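Local structure of Tat (Twin-arginine translocation) pathway signal sequence containing protein (Mycobacterium tuberculosis, 5IMU) at residues G41-D49 with L61-E69; L50-H58 with A206-A214. The protein is of unknown function but combines, in this C-terminal fragment, regions of the DUF5632 and DUF5631 families and binds a potassium ion. All blocks are in the same frame, centred on the assembly; numbering follows the deposited sequence.

How the contacts relate
Both contacts are largely buried, but contact 1 lies within the DUF5632 region, whereas contact 2 joins a DUF5632 loop to a helix of the DUF5631 region. Contact 1 pairs two short parallel strands; its chemistry is that of backbone amides and carbonyls, with waters at both ends of the pair, a potassium ion at one of them, and leucine packing along the rest. Contact 2 has no strand pairing and relies on aromatic rings, with two hydrogen bonds that each use a helix side chain. Loop 50-58 belongs to the connection between the two strands of contact 1, and the contacts touch: L67 packs on I55, and the backbone of L68 meets the W212 ring.

Contact 1: G41-D49 with L61-E69; sequences GTTTLLVTD and LPANVTLLE. With K (potassium ion), chain B.
T66 is gripped by strand 44-48 through both backbone polar atoms: its N donates to T44 O at 2.7 Å, and its O accepts from L46 N at 3.0 Å. Both donors approach almost head-on to the carbonyl oxygen. This short parallel pair adds 65-67 as an outermost strand, within this chain, of a four-stranded mixed sheet, while the L45 backbone bonds to G36 on the other flank. The strand axes diverge at 54°, and past T66 a water takes over, donating to L46 O and accepting from L68 N. At the opposite end, potassium is bound by N64 O (2.9 Å), T66 OG1 (2.8 Å) and a water, and T44 also lines the site. A T66 chi1 of -62° sets OG1 anti to the carbonyl carbon, where it reaches the ion. N64 O also accepts from a second water, which donates to T42 O and accepts from T44 OG1, itself bonded to R16. T43 OG1 is taken by D40, leaving its CG2 against T66 OG1. Apolar contacts flank the bonded backbone: L46 CD2 touches L61 CD2 at 3.5 Å as the side chains cross at a slant, and V47 CG1 meets L68 CD1 at 3.6 Å.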
loop_
_atom_site.group_PDB
_atom_site.type_symbol
_atom_site.label_atom_id
_atom_site.label_comp_id
_atom_site.label_asym_id
_atom_site.label_seq_id
_atom_site.Cartn_x
_atom_site.Cartn_y
_atom_site.Cartn_z
ATOM N N GLY A 41 -14.304 -1.993 -18.614
ATOM C CA GLY A 41 -13.668 -3.166 -19.173
ATOM C C GLY A 41 -12.157 -3.164 -19.140
ATOM O O GLY A 41 -11.548 -4.161 -19.548
ATOM N N THR A 42 -11.527 -2.088 -18.667
ATOM C CA THR A 42 -10.072 -1.979 -18.688
ATOM C C THR A 42 -9.440 -1.646 -17.343
ATOM O O THR A 42 -8.247 -1.923 -17.169
ATOM C CB THR A 42 -9.624 -0.918 -19.706
ATOM O OG1 THR A 42 -10.165 0.358 -19.343
ATOM C CG2 THR A 42 -10.091 -1.282 -21.109
ATOM N N THR A 43 -10.175 -1.069 -16.397
ATOM C CA THR A 43 -9.606 -0.673 -15.113
ATOM C C THR A 43 -9.754 -1.813 -14.111
ATOM O O THR A 43 -10.874 -2.201 -13.766
ATOM C CB THR A 43 -10.281 0.590 -14.581
ATOM O OG1 THR A 43 -10.115 1.659 -15.523
ATOM C CG2 THR A 43 -9.667 0.998 -13.244
ATOM N N THR A 44 -8.624 -2.342 -13.644
ATOM C CA THR A 44 -8.601 -3.368 -12.607
ATOM C C THR A 44 -8.214 -2.708 -11.287
ATOM O O THR A 44 -7.092 -2.214 -11.136
ATOM C CB THR A 44 -7.627 -4.489 -12.960
ATOM O OG1 THR A 44 -8.003 -5.079 -14.212
ATOM C CG2 THR A 44 -7.634 -5.560 -11.879
ATOM N N LEU A 45 -9.142 -2.705 -10.336
ATOM C CA LEU A 45 -8.947 -2.078 -9.035
ATOM C C LEU A 45 -8.508 -3.127 -8.022
ATOM O O LEU A 45 -9.103 -4.206 -7.951
ATOM C CB LEU A 45 -10.236 -1.399 -8.569
ATOM C CG LEU A 45 -10.231 -0.733 -7.194
ATOM C CD1 LEU A 45 -9.295 0.465 -7.179
ATOM C CD2 LEU A 45 -11.641 -0.326 -6.803
ATOM N N LEU A 46 -7.475 -2.809 -7.241
ATOM C CA LEU A 46 -6.923 -3.719 -6.244
ATOM C C LEU A 46 -6.936 -3.047 -4.878
ATOM O O LEU A 46 -6.499 -1.898 -4.743
ATOM C CB LEU A 46 -5.495 -4.133 -6.608
ATOM C CG LEU A 46 -4.786 -5.035 -5.596
ATOM C CD1 LEU A 46 -5.511 -6.362 -5.438
ATOM C CD2 LEU A 46 -3.344 -5.256 -6.002
ATOM N N VAL A 47 -7.431 -3.763 -3.865
ATOM C CA VAL A 47 -7.576 -3.206 -2.525
ATOM C C VAL A 47 -7.166 -4.230 -1.474
ATOM O O VAL A 47 -7.194 -5.442 -1.704
ATOM C CB VAL A 47 -9.022 -2.739 -2.235
ATOM C CG1 VAL A 47 -9.492 -1.724 -3.268
ATOM C CG2 VAL A 47 -9.967 -3.934 -2.171
ATOM N N THR A 48 -6.766 -3.713 -0.314
ATOM C CA THR A 48 -6.796 -4.428 0.951
ATOM C C THR A 48 -7.481 -3.522 1.965
ATOM O O THR A 48 -7.533 -2.301 1.791
ATOM C CB THR A 48 -5.392 -4.810 1.446
ATOM O OG1 THR A 48 -5.488 -5.412 2.744
ATOM C CG2 THR A 48 -4.503 -3.578 1.534
ATOM N N ASP A 49 -8.023 -4.120 3.024
ATOM C CA ASP A 49 -8.694 -3.346 4.060
ATOM C C ASP A 49 -7.763 -2.978 5.210
ATOM O O ASP A 49 -8.239 -2.580 6.280
ATOM C CB ASP A 49 -9.923 -4.098 4.580
ATOM C CG ASP A 49 -9.574 -5.417 5.249
ATOM O OD1 ASP A 49 -8.406 -5.855 5.171
ATOM O OD2 ASP A 49 -10.481 -6.022 5.859
ATOM N N LEU A 61 3.228 -4.989 -6.878
ATOM C CA LEU A 61 1.926 -5.015 -7.534
ATOM C C LEU A 61 2.023 -5.563 -8.952
ATOM O O LEU A 61 2.989 -5.272 -9.668
ATOM C CB LEU A 61 1.326 -3.609 -7.580
ATOM C CG LEU A 61 0.987 -3.022 -6.210
ATOM C CD1 LEU A 61 0.612 -1.554 -6.321
ATOM C CD2 LEU A 61 -0.133 -3.812 -5.561
ATOM N N PRO A 62 1.034 -6.355 -9.368
ATOM C CA PRO A 62 0.981 -6.801 -10.764
ATOM C C PRO A 62 0.795 -5.633 -11.719
ATOM O O PRO A 62 0.366 -4.539 -11.344
ATOM C CB PRO A 62 -0.233 -7.741 -10.793
ATOM C CG PRO A 62 -0.387 -8.199 -9.390
ATOM C CD PRO A 62 0.034 -7.039 -8.532
ATOM N N ALA A 63 1.133 -5.884 -12.980
ATOM C CA ALA A 63 1.023 -4.860 -14.008
ATOM C C ALA A 63 -0.424 -4.414 -14.189
ATOM O O ALA A 63 -1.361 -5.207 -14.061
ATOM C CB ALA A 63 1.582 -5.389 -15.331
ATOM N N ASN A 64 -0.593 -3.118 -14.461
ATOM C CA ASN A 64 -1.852 -2.539 -14.924
ATOM C C ASN A 64 -2.968 -2.613 -13.886
ATOM O O ASN A 64 -4.137 -2.778 -14.245
ATOM C CB ASN A 64 -2.320 -3.194 -16.229
ATOM C CG ASN A 64 -1.204 -3.343 -17.240
ATOM O OD1 ASN A 64 -1.048 -4.397 -17.858
ATOM N ND2 ASN A 64 -0.417 -2.290 -17.412
ATOM N N VAL A 65 -2.652 -2.487 -12.603
ATOM C CA VAL A 65 -3.695 -2.385 -11.587
ATOM C C VAL A 65 -3.832 -0.927 -11.170
ATOM O O VAL A 65 -2.885 -0.136 -11.252
ATOM C CB VAL A 65 -3.426 -3.288 -10.361
ATOM C CG1 VAL A 65 -3.329 -4.747 -10.783
ATOM C CG2 VAL A 65 -2.173 -2.844 -9.616
ATOM N N THR A 66 -5.031 -0.570 -10.723
ATOM C CA THR A 66 -5.350 0.770 -10.257
ATOM C C THR A 66 -5.719 0.698 -8.783
ATOM O O THR A 66 -6.318 -0.285 -8.335
ATOM C CB THR A 66 -6.504 1.373 -11.073
ATOM O OG1 THR A 66 -6.112 1.474 -12.448
ATOM C CG2 THR A 66 -6.878 2.755 -10.567
ATOM N N LEU A 67 -5.348 1.727 -8.028
ATOM C CA LEU A 67 -5.572 1.762 -6.593
ATOM C C LEU A 67 -6.639 2.791 -6.243
ATOM O O LEU A 67 -6.909 3.725 -7.003
ATOM C CB LEU A 67 -4.271 2.092 -5.851
ATOM C CG LEU A 67 -3.066 1.210 -6.188
ATOM C CD1 LEU A 67 -1.818 1.709 -5.474
ATOM C CD2 LEU A 67 -3.344 -0.245 -5.839
ATOM N N LEU A 68 -7.252 2.603 -5.077
ATOM C CA LEU A 68 -8.149 3.617 -4.544
ATOM C C LEU A 68 -7.374 4.898 -4.270
ATOM O O LEU A 68 -6.234 4.866 -3.797
ATOM C CB LEU A 68 -8.819 3.130 -3.255
ATOM C CG LEU A 68 -9.841 1.995 -3.315
ATOM C CD1 LEU A 68 -10.226 1.571 -1.905
ATOM C CD2 LEU A 68 -11.072 2.412 -4.105
ATOM N N GLU A 69 -7.993 6.031 -4.576
ATOM C CA GLU A 69 -7.354 7.307 -4.314
ATOM C C GLU A 69 -7.385 7.609 -2.817
ATOM O O GLU A 69 -8.275 7.143 -2.099
ATOM C CB GLU A 69 -8.045 8.418 -5.101
ATOM C CG GLU A 69 -7.883 8.270 -6.608
ATOM C CD GLU A 69 -8.453 9.440 -7.381
ATOM O OE1 GLU A 69 -9.576 9.880 -7.056
ATOM O OE2 GLU A 69 -7.776 9.922 -8.312
HETATM K K K B . -6.231 -0.721 -14.164
HETATM O O HOH W 1 -6.408 -3.836 -15.999
HETATM O O HOH W 2 -6.076 0.605 -16.809
HETATM O O HOH W 3 -6.531 0.538 -3.292
#

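Contact 2: L50-H58 with A206-A214; sequences LAGGWIPPH and ANYHLAWYA
W54 and H209 meet at their edges, neither ring over the other's face, through a hydrogen bond, W54 NE1 donating to H209 ND1 at 3.0 Å with an N-H...N angle of 157°. The bond lies close to both ring planes, although the rings are turned 69° against each other. An accepting ND1 would be consistent with a neutral ring protonated on NE2. The CB and CD1 side of W54 leans on W212: CB makes a CH-pi contact over the six-membered ring, 4.1 Å from the centroid, and CD1 reaches W212 CG at 3.5 Å. Having CG anti to the backbone N (chi1 179°) carries the indole across W212 to H209. The Y208 ring runs nearly parallel to the W54 pyrrole ring but is slid aside, touching it through CE2 at 3.6 Å from W54 CD1. Its hydroxyl accepts from the backbone, I55 N to Y208 OH at 3.0 Å, and a water donates to G53 O. P57 CG packs obliquely on H209 CE1 at 3.6 Å.

Around this aromatic cluster, a type I' turn from A51 to W54 brings the loop backbone up to the W212 ring, with G52 O at the ring edge, 3.2 Å from CH2. The three helix side chains also brace one another: Y208 CD2 lies over a face of H209, and W212 CD1 over a face of Y208, toward the rim in each case. Farther out, R115 bonds to I55 O and P56 O, fixing the loop beyond the turn. The loop after strand 44-48 is thus wedged against helix 203-216, with helix 183-199 flanking both: W189 meets W54 edge-to-face, M190 touches W54, and L191 packs on Y213.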
loop_
_atom_site.group_PDB
_atom_site.type_symbol
_atom_site.label_atom_id
_atom_site.label_comp_id
_atom_site.label_asym_id
_atom_site.label_seq_id
_atom_site.Cartn_x
_atom_site.Cartn_y
_atom_site.Cartn_z
ATOM N N LEU A 50 -6.448 -3.099 5.006
ATOM C CA LEU A 50 -5.489 -2.753 6.052
ATOM C C LEU A 50 -5.648 -1.303 6.494
ATOM O O LEU A 50 -5.633 -1.008 7.695
ATOM C CB LEU A 50 -4.065 -3.011 5.556
ATOM C CG LEU A 50 -2.897 -2.682 6.490
ATOM C CD1 LEU A 50 -2.923 -3.550 7.742
ATOM C CD2 LEU A 50 -1.568 -2.830 5.760
ATOM N N ALA A 51 -5.814 -0.384 5.541
ATOM C CA ALA A 51 -5.932 1.032 5.874
ATOM C C ALA A 51 -6.587 1.839 4.759
ATOM O O ALA A 51 -5.951 2.717 4.169
ATOM C CB ALA A 51 -4.554 1.615 6.200
ATOM N N GLY A 52 -7.854 1.548 4.463
ATOM C CA GLY A 52 -8.655 2.374 3.576
ATOM C C GLY A 52 -8.269 2.366 2.114
ATOM O O GLY A 52 -8.761 3.212 1.359
ATOM N N GLY A 53 -7.417 1.442 1.680
ATOM C CA GLY A 53 -6.969 1.379 0.298
ATOM C C GLY A 53 -5.473 1.526 0.116
ATOM O O GLY A 53 -4.976 1.345 -1.007
ATOM N N TRP A 54 -4.742 1.859 1.174
ATOM C CA TRP A 54 -3.290 1.924 1.116
ATOM C C TRP A 54 -2.710 0.528 0.910
ATOM O O TRP A 54 -3.222 -0.458 1.445
ATOM C CB TRP A 54 -2.768 2.548 2.412
ATOM C CG TRP A 54 -1.283 2.675 2.543
ATOM C CD1 TRP A 54 -0.472 3.562 1.896
ATOM C CD2 TRP A 54 -0.437 1.926 3.426
ATOM N NE1 TRP A 54 0.832 3.394 2.305
ATOM C CE2 TRP A 54 0.879 2.397 3.245
ATOM C CE3 TRP A 54 -0.665 0.897 4.346
ATOM C CZ2 TRP A 54 1.967 1.871 3.948
ATOM C CZ3 TRP A 54 0.414 0.375 5.043
ATOM C CH2 TRP A 54 1.712 0.862 4.841
ATOM N N ILE A 55 -1.652 0.445 0.116
ATOM C CA ILE A 55 -0.956 -0.812 -0.154
ATOM C C ILE A 55 0.400 -0.750 0.526
ATOM O O ILE A 55 1.185 0.173 0.254
ATOM C CB ILE A 55 -0.810 -1.073 -1.663
ATOM C CG1 ILE A 55 -2.157 -0.930 -2.377
ATOM C CG2 ILE A 55 -0.231 -2.461 -1.904
ATOM C CD1 ILE A 55 -3.256 -1.805 -1.810
ATOM N N PRO A 56 0.740 -1.696 1.408
ATOM C CA PRO A 56 1.990 -1.595 2.154
ATOM C C PRO A 56 3.198 -1.743 1.232
ATOM O O PRO A 56 3.097 -2.365 0.161
ATOM C CB PRO A 56 1.903 -2.752 3.162
ATOM C CG PRO A 56 0.949 -3.723 2.541
ATOM C CD PRO A 56 -0.053 -2.876 1.810
ATOM N N PRO A 57 4.350 -1.196 1.622
ATOM C CA PRO A 57 5.484 -1.138 0.679
ATOM C C PRO A 57 6.093 -2.489 0.344
ATOM O O PRO A 57 6.694 -2.626 -0.729
ATOM C CB PRO A 57 6.501 -0.236 1.399
ATOM C CG PRO A 57 5.750 0.420 2.516
ATOM C CD PRO A 57 4.655 -0.525 2.894
ATOM N N HIS A 58 5.973 -3.490 1.213
ATOM C CA HIS A 58 6.650 -4.754 0.955
ATOM C C HIS A 58 5.895 -5.645 -0.023
ATOM O O HIS A 58 6.366 -6.750 -0.317
ATOM C CB HIS A 58 6.905 -5.506 2.267
ATOM C CG HIS A 58 5.663 -6.006 2.939
ATOM N ND1 HIS A 58 4.722 -5.161 3.490
ATOM C CD2 HIS A 58 5.218 -7.264 3.163
ATOM C CE1 HIS A 58 3.745 -5.879 4.015
ATOM N NE2 HIS A 58 4.020 -7.158 3.832
ATOM N N ALA A 206 7.517 8.458 -1.932
ATOM C CA ALA A 206 7.404 9.261 -0.720
ATOM C C ALA A 206 6.129 10.091 -0.737
ATOM O O ALA A 206 5.450 10.228 0.286
ATOM C CB ALA A 206 8.631 10.163 -0.570
ATOM N N ASN A 207 5.783 10.638 -1.903
ATOM C CA ASN A 207 4.533 11.372 -2.052
ATOM C C ASN A 207 3.333 10.471 -1.781
ATOM O O ASN A 207 2.405 10.851 -1.056
ATOM C CB ASN A 207 4.460 11.976 -3.455
ATOM C CG ASN A 207 3.306 12.939 -3.616
ATOM O OD1 ASN A 207 3.326 14.045 -3.077
ATOM N ND2 ASN A 207 2.292 12.529 -4.372
ATOM N N TYR A 208 3.340 9.263 -2.353
ATOM C CA TYR A 208 2.247 8.314 -2.149
ATOM C C TYR A 208 2.022 8.038 -0.668
ATOM O O TYR A 208 0.889 8.089 -0.177
ATOM C CB TYR A 208 2.550 7.018 -2.909
ATOM C CG TYR A 208 1.631 5.847 -2.613
ATOM C CD1 TYR A 208 0.473 5.638 -3.357
ATOM C CD2 TYR A 208 1.940 4.933 -1.614
ATOM C CE1 TYR A 208 -0.361 4.560 -3.096
ATOM C CE2 TYR A 208 1.113 3.855 -1.345
ATOM C CZ TYR A 208 -0.037 3.673 -2.090
ATOM O OH TYR A 208 -0.863 2.602 -1.829
ATOM N N HIS A 209 3.098 7.749 0.066
ATOM C CA HIS A 209 2.948 7.398 1.474
ATOM C C HIS A 209 2.568 8.613 2.313
ATOM O O HIS A 209 1.792 8.495 3.267
ATOM C CB HIS A 209 4.234 6.758 1.993
ATOM C CG HIS A 209 4.492 5.395 1.434
ATOM N ND1 HIS A 209 3.621 4.342 1.612
ATOM C CD2 HIS A 209 5.521 4.913 0.698
ATOM C CE1 HIS A 209 4.103 3.269 1.010
ATOM N NE2 HIS A 209 5.255 3.589 0.448
ATOM N N LEU A 210 3.099 9.789 1.972
ATOM C CA LEU A 210 2.752 10.996 2.717
ATOM C C LEU A 210 1.287 11.367 2.518
ATOM O O LEU A 210 0.612 11.780 3.469
ATOM C CB LEU A 210 3.654 12.155 2.291
ATOM C CG LEU A 210 4.188 13.112 3.361
ATOM C CD1 LEU A 210 4.235 14.538 2.825
ATOM C CD2 LEU A 210 3.392 13.043 4.659
ATOM N N ALA A 211 0.783 11.242 1.288
ATOM C CA ALA A 211 -0.624 11.538 1.034
ATOM C C ALA A 211 -1.531 10.601 1.820
ATOM O O ALA A 211 -2.530 11.035 2.405
ATOM C CB ALA A 211 -0.921 11.443 -0.463
ATOM N N TRP A 212 -1.193 9.311 1.854
ATOM C CA TRP A 212 -2.004 8.365 2.608
ATOM C C TRP A 212 -1.882 8.585 4.110
ATOM O O TRP A 212 -2.828 8.302 4.853
ATOM C CB TRP A 212 -1.617 6.934 2.241
ATOM C CG TRP A 212 -2.376 6.429 1.056
ATOM C CD1 TRP A 212 -1.927 6.326 -0.229
ATOM C CD2 TRP A 212 -3.734 5.976 1.046
ATOM N NE1 TRP A 212 -2.922 5.826 -1.038
ATOM C CE2 TRP A 212 -4.042 5.604 -0.278
ATOM C CE3 TRP A 212 -4.718 5.844 2.030
ATOM C CZ2 TRP A 212 -5.294 5.108 -0.642
ATOM C CZ3 TRP A 212 -5.961 5.353 1.667
ATOM C CH2 TRP A 212 -6.239 4.991 0.344
ATOM N N TYR A 213 -0.734 9.082 4.576
ATOM C CA TYR A 213 -0.602 9.403 5.994
ATOM C C TYR A 213 -1.613 10.464 6.412
ATOM O O TYR A 213 -2.191 10.385 7.503
ATOM C CB TYR A 213 0.821 9.871 6.307
ATOM C CG TYR A 213 1.002 10.306 7.747
ATOM C CD1 TYR A 213 1.237 9.374 8.746
ATOM C CD2 TYR A 213 0.927 11.648 8.105
ATOM C CE1 TYR A 213 1.395 9.762 10.064
ATOM C CE2 TYR A 213 1.082 12.046 9.421
ATOM C CZ TYR A 213 1.318 11.100 10.396
ATOM O OH TYR A 213 1.475 11.495 11.703
ATOM N N ALA A 214 -1.845 11.460 5.552
ATOM C CA ALA A 214 -2.723 12.571 5.911
ATOM C C ALA A 214 -4.163 12.109 6.098
ATOM O O ALA A 214 -4.831 12.511 7.058
ATOM C CB ALA A 214 -2.647 13.666 4.848
HETATM O O HOH W 4 -3.166 2.790 -2.544
#